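Local coordinates for protein fumarate lyase (PDB 3C8T) that belongs to the fumarate lyase superfamily of largely helical enzymes and assembles from four copies of its chain, at residues S28-T33 against Q105-T110; R60-E65 against S88-E93; D71-E74 against Y78-L81. All coordinates share one frame; numbering follows the deposited sequence.

Overall arrangement
All three contacts lie on the same side of the chain's centre, towards one end of the elongated helical subunit. Along the sequence they are concentric: the segments of contact 3 fall between those of contact 2, which in turn fall between those of contact 1. Their centres are about 14 Å apart for contacts 1 and 3 and about 16 Å for the other two pairs. Helix 80-91 serves both contacts 2 and 3, and Ile-80 of contact 3 packs against Cys-30, Ile-107 and Met-108 of contact 1. Val-31 touches Phe-62, joining contacts 1 and 2. Helices 23-43 and 80-91 pack on the start of the long helix 104-140, and helices 49-61 and 66-76 join them through contacts 2 and 3.

Contact 1. Residues S28-T33 against Q105-T110; sequences SRCVET and QDIMDT
Cys-30 and Thr-33 of helix 23-43 meet Ile-107 and Thr-110 of helix 104-140, a helix-helix crossing in the mostly helical fold of the fumarate lyase superfamily. The two segment axes approach to 9.0 Å with their directions 119° apart, and within these segments the main contact comes from two residues on each helix, three positions apart.

Apolar contact carries the interface. Ile-107 uses both of its branches. Its CG2 methyl, anti to the backbone N, lies 3.7 Å from Cys-30 O and also touches Cys-30 CB and SG. The longer branch leads past Thr-33 in the opposite direction to the threonine side chain, so that Ile-107 CD1 comes 3.9 Å from Thr-33 CG2. Beside it the two threonines cross at a slant: Thr-110 CG2 sits 3.8 Å from Thr-33 CG2 and 3.7 Å from Thr-33 OG1. All four residues are buried, and Ile-80 and Leu-83 of helix 80-91 also pack on the Cys-30 side chain.

No hydrogen bond spans the gap; polar groups are served by their own helix or by other neighbours. Arg-29 NE makes a salt bridge of 2.9 Å to Glu-32 OE1, on the syn side of the carboxylate but out of its plane, while Arg-29 NH2 pairs with Asp-118 farther along helix 104-140. Thr-110 OG1 takes part in a hydrogen bond with Glu-189 N.

The hydroxyl of Thr-33 turns back to its own helix, with OG1 anti to the carbonyl carbon (chi1 -57°). There Arg-29 O is gripped twice, from opposite faces of its carbonyl plane, by Thr-33 N at 2.9 Å and by Thr-33 OG1 at 2.7 Å.

Contact 2. Residues R60-E65 against S88-E93; sequences RTFAPE and SAHAGE
Thr-61 and His-90 reach each other through their first torsions. In Thr-61 the hydroxyl lies between the backbone N and the carbonyl carbon (chi1 55°), which sends OG1 across to the other helix. His-90 extends to meet it, CG anti to its backbone N (chi1 -179°), and so carries the imidazole outward from helix 80-91 to the end of helix 49-61. Phe-62 has its CG anti as well, which lays its ring beside the histidine.

The polar part is a single hydrogen bond. Thr-61 OG1 sits in the plane of the imidazole at its edge, 3.0 Å from His-90 NE2, and the two side chains cross at about a right angle. Thr-61 OG1 is also hydrogen-bonded to Ala-58 O one turn back in its own helix, so the hydroxyl is held from both helices.

The broad side of the same imidazole receives Phe-62. Its CA rests over one face in a CH-pi contact, 4.2 Å from the centre of the His-90 ring. The phenyl group directs its edge at the histidine face, with centroids 5.6 Å apart and planes inclined by 60°, a tilted edge-to-face pair; the nearest ring atoms are Phe-62 CD1 and His-90 CG, 4.0 Å apart. The Phe-62 side chain also packs on Leu-83 and Leu-87 of helix 80-91 and on Val-31 of helix 23-43.

One imidazole therefore does two jobs at the protein surface: its edge is held by the hydroxyl and its face by an aromatic neighbour, which probably limits rotation of the imidazole.

Contact 3. Residues D71-E74 against Y78-L81; sequences DDTE and YPIL
Tyr-78 and Pro-79 close back on Thr-73 where the chain makes a short turn from helix 66-76 into helix 80-91, two consecutive helices of this mostly helical lyase fold. The turn brings the CA atoms of Thr-73 and Tyr-78 to 4.8 Å from each other.

Tyr-78 comes first and contributes mainly its backbone. Its N lies 3.6 Å from Thr-73 O, without a hydrogen bond, and its carbonyl carbon is 3.8 Å from Thr-73 CG2. With OG1 of the threonine beside the backbone N (chi1 -64°), the methyl CG2 is anti to that N, which sets it against the Tyr-78 to Pro-79 peptide. The CB of Tyr-78 points away from helix 66-76, and the phenol ring instead packs on Met-108 of helix 104-140, on Trp-322 of helix 315-344 and on Tyr-8 of the second subunit.

Pro-79 follows and meets mainly the other branch of Thr-73, the hydroxyl OG1. The proline ring and the threonine side chain lie at a slant to each other, and Thr-73 CG2 also reaches Pro-79 CD at 4.1 Å. Having no N-H, the proline has nothing to donate to the nearby hydroxyl, and the encounter is one of van der Waals touch. Tyr-8 of the second subunit packs on Pro-79 too, so the turn borders a subunit interface.

Ile-80 then points away from helix 66-76 and packs on Thr-104 of helix 104-140. Within helix 66-76 the hydroxyl of Thr-73 is hydrogen-bonded to Leu-69 O; across the turn, Thr-73 OG1 lies 3.2 Å from Pro-79 CA and 3.4 Å from Pro-79 CB.

Contact 1. Residues S28-T33 against Q105-T110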
ATOM      1  N   SER A  28      28.874  15.713   5.185  1.00 33.47           N
ATOM      2  CA  SER A  28      29.869  15.634   6.288  1.00 34.89           C
ATOM      3  C   SER A  28      30.109  14.184   6.828  1.00 34.68           C
ATOM      4  O   SER A  28      31.255  13.829   7.186  1.00 35.46           O
ATOM      5  CB  SER A  28      29.565  16.635   7.400  1.00 34.51           C
ATOM      6  OG  SER A  28      28.503  16.161   8.178  1.00 40.45           O
ATOM      7  N   ARG A  29      29.066  13.348   6.838  1.00 34.12           N
ATOM      8  CA  ARG A  29      29.219  11.912   7.169  1.00 34.44           C
ATOM      9  C   ARG A  29      29.985  11.157   6.086  1.00 33.80           C
ATOM     10  O   ARG A  29      30.699  10.219   6.396  1.00 33.59           O
ATOM     11  CB  ARG A  29      27.875  11.193   7.389  1.00 34.78           C
ATOM     12  CG  ARG A  29      26.830  11.847   8.323  1.00 37.31           C
ATOM     13  CD  ARG A  29      27.378  12.628   9.513  1.00 43.00           C
ATOM     14  NE  ARG A  29      28.021  11.803  10.538  1.00 46.24           N
ATOM     15  CZ  ARG A  29      27.478  11.500  11.722  1.00 48.21           C
ATOM     16  NH1 ARG A  29      28.142  10.745  12.593  1.00 48.50           N
ATOM     17  NH2 ARG A  29      26.263  11.922  12.026  1.00 49.77           N
ATOM     18  N   CYS A  30      29.809  11.573   4.827  1.00 33.55           N
ATOM     19  CA  CYS A  30      30.576  11.057   3.687  1.00 33.81           C
ATOM     20  C   CYS A  30      32.070  11.305   3.816  1.00 34.71           C
ATOM     21  O   CYS A  30      32.883  10.383   3.630  1.00 34.31           O
ATOM     22  CB  CYS A  30      30.049  11.597   2.353  1.00 33.44           C
ATOM     23  SG  CYS A  30      28.451  10.840   1.764  1.00 34.73           S
ATOM     24  N   VAL A  31      32.430  12.545   4.163  1.00 35.39           N
ATOM     25  CA  VAL A  31      33.807  12.892   4.504  1.00 35.51           C
ATOM     26  C   VAL A  31      34.281  12.072   5.710  1.00 36.51           C
ATOM     27  O   VAL A  31      35.367  11.456   5.659  1.00 38.25           O
ATOM     28  CB  VAL A  31      33.952  14.418   4.791  1.00 35.82           C
ATOM     29  CG1 VAL A  31      35.383  14.768   5.109  1.00 36.60           C
ATOM     30  CG2 VAL A  31      33.442  15.247   3.613  1.00 34.03           C
ATOM     31  N   GLU A  32      33.470  12.031   6.777  1.00 36.42           N
ATOM     32  CA  GLU A  32      33.796  11.235   7.970  1.00 36.76           C
ATOM     33  C   GLU A  32      34.167   9.795   7.615  1.00 35.17           C
ATOM     34  O   GLU A  32      35.149   9.255   8.121  1.00 35.62           O
ATOM     35  CB  GLU A  32      32.671  11.321   9.037  1.00 36.49           C
ATOM     36  CG  GLU A  32      32.841  10.333  10.180  1.00 39.88           C
ATOM     37  CD  GLU A  32      31.758  10.393  11.255  1.00 40.97           C
ATOM     38  OE1 GLU A  32      30.815  11.232  11.166  1.00 45.30           O
ATOM     39  OE2 GLU A  32      31.866   9.581  12.218  1.00 45.60           O
ATOM     40  N   THR A  33      33.410   9.191   6.704  1.00 34.97           N
ATOM     41  CA  THR A  33      33.622   7.810   6.246  1.00 33.42           C
ATOM     42  C   THR A  33      34.948   7.677   5.478  1.00 33.34           C
ATOM     43  O   THR A  33      35.710   6.738   5.723  1.00 32.07           O
ATOM     44  CB  THR A  33      32.437   7.389   5.357  1.00 34.16           C
ATOM     45  OG1 THR A  33      31.213   7.536   6.095  1.00 33.37           O
ATOM     46  CG2 THR A  33      32.575   5.933   4.803  1.00 33.60           C
ATOM     47  N   GLN A 105      28.353   3.327  -3.449  1.00 28.99           N
ATOM     48  CA  GLN A 105      27.382   2.792  -2.459  1.00 28.89           C
ATOM     49  C   GLN A 105      27.968   2.448  -1.074  1.00 29.19           C
ATOM     50  O   GLN A 105      27.241   2.450  -0.041  1.00 29.14           O
ATOM     51  CB  GLN A 105      26.621   1.588  -3.015  1.00 28.84           C
ATOM     52  CG  GLN A 105      25.291   1.362  -2.317  1.00 27.82           C
ATOM     53  CD  GLN A 105      24.592   0.081  -2.751  1.00 26.99           C
ATOM     54  OE1 GLN A 105      25.072  -0.637  -3.641  1.00 26.04           O
ATOM     55  NE2 GLN A 105      23.461  -0.218  -2.117  1.00 22.56           N
ATOM     56  N   ASP A 106      29.263   2.154  -1.027  1.00 29.02           N
ATOM     57  CA  ASP A 106      29.916   1.961   0.273  1.00 29.85           C
ATOM     58  C   ASP A 106      29.826   3.240   1.101  1.00 29.14           C
ATOM     59  O   ASP A 106      29.434   3.216   2.251  1.00 29.43           O
ATOM     60  CB  ASP A 106      31.378   1.595   0.109  1.00 29.33           C
ATOM     61  CG  ASP A 106      31.573   0.237  -0.471  1.00 32.56           C
ATOM     62  OD1 ASP A 106      30.649  -0.608  -0.410  1.00 36.65           O
ATOM     63  OD2 ASP A 106      32.682  -0.000  -0.980  1.00 32.38           O
ATOM     64  N   ILE A 107      30.199   4.360   0.491  1.00 30.20           N
ATOM     65  CA  ILE A 107      30.257   5.632   1.200  1.00 29.25           C
ATOM     66  C   ILE A 107      28.861   6.123   1.531  1.00 29.10           C
ATOM     67  O   ILE A 107      28.629   6.606   2.662  1.00 29.44           O
ATOM     68  CB  ILE A 107      31.031   6.732   0.417  1.00 29.24           C
ATOM     69  CG1 ILE A 107      32.408   6.239  -0.061  1.00 30.68           C
ATOM     70  CG2 ILE A 107      31.197   7.989   1.290  1.00 29.34           C
ATOM     71  CD1 ILE A 107      33.362   5.685   1.032  1.00 28.19           C
ATOM     72  N   MET A 108      27.941   5.977   0.564  1.00 28.46           N
ATOM     73  CA  MET A 108      26.526   6.396   0.733  1.00 28.00           C
ATOM     74  C   MET A 108      25.738   5.536   1.729  1.00 28.58           C
ATOM     75  O   MET A 108      24.979   6.086   2.527  1.00 28.67           O
ATOM     76  CB  MET A 108      25.813   6.449  -0.618  1.00 28.49           C
ATOM     77  CG  MET A 108      26.367   7.525  -1.565  1.00 28.44           C
ATOM     78  SD  MET A 108      25.512   7.697  -3.181  1.00 27.01           S
ATOM     79  CE  MET A 108      24.026   8.525  -2.575  1.00 29.99           C
ATOM     80  N   ASP A 109      25.952   4.210   1.715  1.00 28.03           N
ATOM     81  CA  ASP A 109      25.351   3.305   2.696  1.00 28.09           C
ATOM     82  C   ASP A 109      25.870   3.580   4.099  1.00 28.09           C
ATOM     83  O   ASP A 109      25.111   3.674   5.074  1.00 27.92           O
ATOM     84  CB  ASP A 109      25.703   1.848   2.362  1.00 28.30           C
ATOM     85  CG  ASP A 109      24.678   1.163   1.436  1.00 29.83           C
ATOM     86  OD1 ASP A 109      23.678   1.779   1.045  1.00 29.49           O
ATOM     87  OD2 ASP A 109      24.882  -0.027   1.111  1.00 31.66           O
ATOM     88  N   THR A 110      27.181   3.714   4.198  1.00 28.43           N
ATOM     89  CA  THR A 110      27.823   3.961   5.496  1.00 27.23           C
ATOM     90  C   THR A 110      27.467   5.308   6.077  1.00 26.95           C
ATOM     91  O   THR A 110      27.147   5.390   7.258  1.00 27.61           O
ATOM     92  CB  THR A 110      29.357   3.803   5.425  1.00 28.00           C
ATOM     93  OG1 THR A 110      29.686   2.454   5.062  1.00 27.51           O
ATOM     94  CG2 THR A 110      29.966   4.118   6.806  1.00 26.14           C
TER

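Contact 2. Residues R60-E65 against S88-E93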
ATOM      1  N   ARG A  60      39.911  18.148   8.573  1.00 45.27           N
ATOM      2  CA  ARG A  60      39.610  19.053   9.725  1.00 46.56           C
ATOM      3  C   ARG A  60      39.281  20.465   9.239  1.00 47.09           C
ATOM      4  O   ARG A  60      38.380  21.116   9.776  1.00 47.21           O
ATOM      5  CB  ARG A  60      40.744  19.114  10.754  1.00 46.15           C
ATOM      6  CG  ARG A  60      41.059  17.790  11.421  1.00 47.72           C
ATOM      7  CD  ARG A  60      42.131  17.929  12.468  1.00 49.04           C
ATOM      8  NE  ARG A  60      41.632  18.555  13.684  1.00 50.73           N
ATOM      9  CZ  ARG A  60      42.402  19.100  14.625  1.00 51.73           C
ATOM     10  NH1 ARG A  60      43.726  19.146  14.484  1.00 50.00           N
ATOM     11  NH2 ARG A  60      41.841  19.622  15.708  1.00 52.52           N
ATOM     12  N   THR A  61      39.974  20.906   8.182  1.00 47.46           N
ATOM     13  CA  THR A  61      39.792  22.262   7.644  1.00 48.10           C
ATOM     14  C   THR A  61      38.863  22.329   6.429  1.00 48.71           C
ATOM     15  O   THR A  61      38.564  23.418   5.942  1.00 48.29           O
ATOM     16  CB  THR A  61      41.172  22.951   7.332  1.00 48.56           C
ATOM     17  OG1 THR A  61      41.959  22.124   6.459  1.00 46.42           O
ATOM     18  CG2 THR A  61      41.980  23.181   8.640  1.00 48.38           C
ATOM     19  N   PHE A  62      38.411  21.163   5.943  1.00 49.38           N
ATOM     20  CA  PHE A  62      37.689  21.075   4.653  1.00 49.53           C
ATOM     21  C   PHE A  62      36.260  21.543   4.771  1.00 50.00           C
ATOM     22  O   PHE A  62      35.537  21.126   5.679  1.00 50.51           O
ATOM     23  CB  PHE A  62      37.739  19.647   4.050  1.00 49.37           C
ATOM     24  CG  PHE A  62      36.903  19.463   2.791  1.00 49.19           C
ATOM     25  CD1 PHE A  62      37.143  20.215   1.647  1.00 48.10           C
ATOM     26  CD2 PHE A  62      35.875  18.521   2.753  1.00 49.32           C
ATOM     27  CE1 PHE A  62      36.370  20.041   0.514  1.00 48.29           C
ATOM     28  CE2 PHE A  62      35.103  18.340   1.606  1.00 48.21           C
ATOM     29  CZ  PHE A  62      35.353  19.091   0.497  1.00 48.63           C
ATOM     30  N   ALA A  63      35.850  22.395   3.837  1.00 50.10           N
ATOM     31  CA  ALA A  63      34.483  22.856   3.767  1.00 50.77           C
ATOM     32  C   ALA A  63      33.994  22.683   2.337  1.00 51.52           C
ATOM     33  O   ALA A  63      34.419  23.426   1.451  1.00 51.28           O
ATOM     34  CB  ALA A  63      34.391  24.332   4.187  1.00 50.92           C
ATOM     35  N   PRO A  64      33.058  21.731   2.107  1.00 52.06           N
ATOM     36  CA  PRO A  64      32.607  21.434   0.745  1.00 51.96           C
ATOM     37  C   PRO A  64      31.990  22.649   0.075  1.00 51.90           C
ATOM     38  O   PRO A  64      31.445  23.522   0.748  1.00 51.47           O
ATOM     39  CB  PRO A  64      31.536  20.370   0.949  1.00 52.09           C
ATOM     40  CG  PRO A  64      31.088  20.556   2.380  1.00 52.26           C
ATOM     41  CD  PRO A  64      32.335  20.935   3.109  1.00 52.16           C
ATOM     42  N   GLU A  65      32.095  22.682  -1.249  1.00 51.79           N
ATOM     43  CA  GLU A  65      31.445  23.677  -2.058  1.00 52.13           C
ATOM     44  C   GLU A  65      30.119  23.086  -2.538  1.00 51.82           C
ATOM     45  O   GLU A  65      30.065  22.413  -3.575  1.00 51.74           O
ATOM     46  CB  GLU A  65      32.367  23.993  -3.231  1.00 52.48           C
ATOM     47  CG  GLU A  65      32.451  25.444  -3.564  1.00 54.63           C
ATOM     48  CD  GLU A  65      33.779  25.795  -4.203  1.00 58.58           C
ATOM     49  OE1 GLU A  65      34.839  25.431  -3.628  1.00 58.21           O
ATOM     50  OE2 GLU A  65      33.754  26.415  -5.297  1.00 60.92           O
ATOM     51  N   SER A  88      40.189  15.846  -2.553  1.00 41.66           N
ATOM     52  CA  SER A  88      41.526  15.566  -3.049  1.00 42.49           C
ATOM     53  C   SER A  88      42.292  16.892  -3.302  1.00 42.74           C
ATOM     54  O   SER A  88      43.429  17.061  -2.838  1.00 42.39           O
ATOM     55  CB  SER A  88      41.470  14.696  -4.306  1.00 42.39           C
ATOM     56  OG  SER A  88      42.750  14.613  -4.918  1.00 45.07           O
ATOM     57  N   ALA A  89      41.646  17.805  -4.021  1.00 43.22           N
ATOM     58  CA  ALA A  89      42.183  19.126  -4.330  1.00 44.50           C
ATOM     59  C   ALA A  89      42.652  19.839  -3.063  1.00 45.19           C
ATOM     60  O   ALA A  89      43.744  20.403  -3.024  1.00 45.45           O
ATOM     61  CB  ALA A  89      41.127  19.963  -5.034  1.00 44.05           C
ATOM     62  N   HIS A  90      41.837  19.774  -2.020  1.00 45.50           N
ATOM     63  CA  HIS A  90      42.144  20.430  -0.769  1.00 45.72           C
ATOM     64  C   HIS A  90      43.327  19.800  -0.038  1.00 46.16           C
ATOM     65  O   HIS A  90      44.060  20.510   0.643  1.00 45.47           O
ATOM     66  CB  HIS A  90      40.906  20.393   0.119  1.00 46.54           C
ATOM     67  CG  HIS A  90      41.080  21.066   1.439  1.00 47.30           C
ATOM     68  ND1 HIS A  90      40.762  22.390   1.642  1.00 48.02           N
ATOM     69  CD2 HIS A  90      41.505  20.591   2.633  1.00 48.30           C
ATOM     70  CE1 HIS A  90      40.998  22.710   2.901  1.00 51.02           C
ATOM     71  NE2 HIS A  90      41.453  21.636   3.525  1.00 50.90           N
ATOM     72  N   ALA A  91      43.506  18.482  -0.164  1.00 46.15           N
ATOM     73  CA  ALA A  91      44.539  17.759   0.608  1.00 46.60           C
ATOM     74  C   ALA A  91      45.932  17.743  -0.043  1.00 47.18           C
ATOM     75  O   ALA A  91      46.897  17.258   0.567  1.00 47.77           O
ATOM     76  CB  ALA A  91      44.091  16.323   0.911  1.00 45.91           C
ATOM     77  N   GLY A  92      46.024  18.215  -1.287  1.00 47.04           N
ATOM     78  CA  GLY A  92      47.266  18.125  -2.042  1.00 47.60           C
ATOM     79  C   GLY A  92      47.659  16.709  -2.396  1.00 47.81           C
ATOM     80  O   GLY A  92      46.824  15.927  -2.833  1.00 47.98           O
ATOM     81  N   GLU A  93      48.932  16.380  -2.216  1.00 48.20           N
ATOM     82  CA  GLU A  93      49.455  15.069  -2.627  1.00 49.15           C
ATOM     83  C   GLU A  93      48.842  13.866  -1.899  1.00 48.69           C
ATOM     84  O   GLU A  93      48.595  12.823  -2.514  1.00 48.69           O
ATOM     85  CB  GLU A  93      50.979  15.024  -2.515  1.00 49.40           C
ATOM     86  CG  GLU A  93      51.687  15.636  -3.727  1.00 52.53           C
ATOM     87  CD  GLU A  93      51.511  14.794  -4.986  1.00 55.97           C
ATOM     88  OE1 GLU A  93      52.004  13.629  -4.997  1.00 56.53           O
ATOM     89  OE2 GLU A  93      50.882  15.302  -5.958  1.00 58.06           O
TER

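Contact 3. Residues D71-E74 against Y78-L81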
ATOM      1  N   ASP A  71      25.541  20.504  -8.643  1.00 52.87           N
ATOM      2  CA  ASP A  71      25.689  20.572 -10.105  1.00 52.86           C
ATOM      3  C   ASP A  71      26.389  19.334 -10.667  1.00 52.18           C
ATOM      4  O   ASP A  71      25.946  18.770 -11.668  1.00 51.89           O
ATOM      5  CB  ASP A  71      26.461  21.840 -10.505  1.00 53.17           C
ATOM      6  CG  ASP A  71      25.673  23.130 -10.240  1.00 55.53           C
ATOM      7  OD1 ASP A  71      24.644  23.107  -9.517  1.00 58.71           O
ATOM      8  OD2 ASP A  71      26.091  24.189 -10.754  1.00 58.17           O
ATOM      9  N   ASP A  72      27.474  18.912 -10.020  1.00 51.72           N
ATOM     10  CA  ASP A  72      28.233  17.752 -10.497  1.00 52.17           C
ATOM     11  C   ASP A  72      27.489  16.433 -10.309  1.00 52.04           C
ATOM     12  O   ASP A  72      27.639  15.521 -11.122  1.00 51.49           O
ATOM     13  CB  ASP A  72      29.615  17.692  -9.865  1.00 52.15           C
ATOM     14  CG  ASP A  72      30.609  18.626 -10.550  1.00 54.38           C
ATOM     15  OD1 ASP A  72      30.287  19.112 -11.667  1.00 53.59           O
ATOM     16  OD2 ASP A  72      31.701  18.864  -9.966  1.00 54.66           O
ATOM     17  N   THR A  73      26.668  16.352  -9.259  1.00 51.90           N
ATOM     18  CA  THR A  73      25.856  15.151  -8.998  1.00 52.12           C
ATOM     19  C   THR A  73      24.900  14.878 -10.153  1.00 52.15           C
ATOM     20  O   THR A  73      24.635  13.726 -10.489  1.00 51.55           O
ATOM     21  CB  THR A  73      25.102  15.269  -7.632  1.00 52.21           C
ATOM     22  OG1 THR A  73      26.066  15.322  -6.566  1.00 52.43           O
ATOM     23  CG2 THR A  73      24.135  14.105  -7.399  1.00 51.64           C
ATOM     24  N   GLU A  74      24.414  15.958 -10.767  1.00 53.10           N
ATOM     25  CA  GLU A  74      23.411  15.900 -11.835  1.00 53.75           C
ATOM     26  C   GLU A  74      24.048  15.380 -13.117  1.00 53.25           C
ATOM     27  O   GLU A  74      23.398  14.735 -13.944  1.00 53.12           O
ATOM     28  CB  GLU A  74      22.789  17.292 -12.038  1.00 54.55           C
ATOM     29  CG  GLU A  74      21.813  17.419 -13.216  1.00 57.58           C
ATOM     30  CD  GLU A  74      20.508  16.634 -13.030  1.00 62.41           C
ATOM     31  OE1 GLU A  74      20.106  16.361 -11.870  1.00 63.70           O
ATOM     32  OE2 GLU A  74      19.880  16.286 -14.064  1.00 64.07           O
ATOM     33  N   TYR A  78      25.884  10.775  -8.867  1.00 39.28           N
ATOM     34  CA  TYR A  78      26.106  10.643  -7.410  1.00 37.83           C
ATOM     35  C   TYR A  78      27.046  11.709  -6.843  1.00 36.92           C
ATOM     36  O   TYR A  78      27.890  12.194  -7.561  1.00 35.76           O
ATOM     37  CB  TYR A  78      26.654   9.246  -7.099  1.00 37.99           C
ATOM     38  CG  TYR A  78      25.784   8.129  -7.623  1.00 36.71           C
ATOM     39  CD1 TYR A  78      24.626   7.774  -6.964  1.00 33.71           C
ATOM     40  CD2 TYR A  78      26.117   7.448  -8.788  1.00 38.61           C
ATOM     41  CE1 TYR A  78      23.816   6.776  -7.422  1.00 36.31           C
ATOM     42  CE2 TYR A  78      25.288   6.425  -9.285  1.00 38.71           C
ATOM     43  CZ  TYR A  78      24.148   6.087  -8.576  1.00 38.83           C
ATOM     44  OH  TYR A  78      23.323   5.077  -9.014  1.00 38.58           O
ATOM     45  N   PRO A  79      26.877  12.109  -5.556  1.00 36.62           N
ATOM     46  CA  PRO A  79      27.794  13.134  -5.054  1.00 36.00           C
ATOM     47  C   PRO A  79      29.169  12.619  -4.649  1.00 36.33           C
ATOM     48  O   PRO A  79      30.049  13.447  -4.410  1.00 36.48           O
ATOM     49  CB  PRO A  79      27.062  13.678  -3.810  1.00 35.69           C
ATOM     50  CG  PRO A  79      26.312  12.479  -3.276  1.00 36.90           C
ATOM     51  CD  PRO A  79      25.844  11.765  -4.548  1.00 36.77           C
ATOM     52  N   ILE A  80      29.363  11.298  -4.557  1.00 34.71           N
ATOM     53  CA  ILE A  80      30.582  10.795  -3.944  1.00 34.74           C
ATOM     54  C   ILE A  80      31.883  11.137  -4.687  1.00 35.34           C
ATOM     55  O   ILE A  80      32.838  11.597  -4.079  1.00 35.35           O
ATOM     56  CB  ILE A  80      30.534   9.282  -3.630  1.00 34.03           C
ATOM     57  CG1 ILE A  80      29.395   8.953  -2.655  1.00 33.90           C
ATOM     58  CG2 ILE A  80      31.865   8.806  -3.101  1.00 34.01           C
ATOM     59  CD1 ILE A  80      29.147   9.990  -1.523  1.00 32.78           C
ATOM     60  N   LEU A  81      31.947  10.870  -5.980  1.00 36.47           N
ATOM     61  CA  LEU A  81      33.194  11.118  -6.692  1.00 37.99           C
ATOM     62  C   LEU A  81      33.503  12.606  -6.832  1.00 37.42           C
ATOM     63  O   LEU A  81      34.648  12.966  -6.681  1.00 38.01           O
ATOM     64  CB  LEU A  81      33.293  10.316  -8.018  1.00 38.42           C
ATOM     65  CG  LEU A  81      33.367   8.785  -7.795  1.00 40.23           C
ATOM     66  CD1 LEU A  81      33.312   7.997  -9.108  1.00 40.56           C
ATOM     67  CD2 LEU A  81      34.595   8.350  -7.010  1.00 40.17           C
TER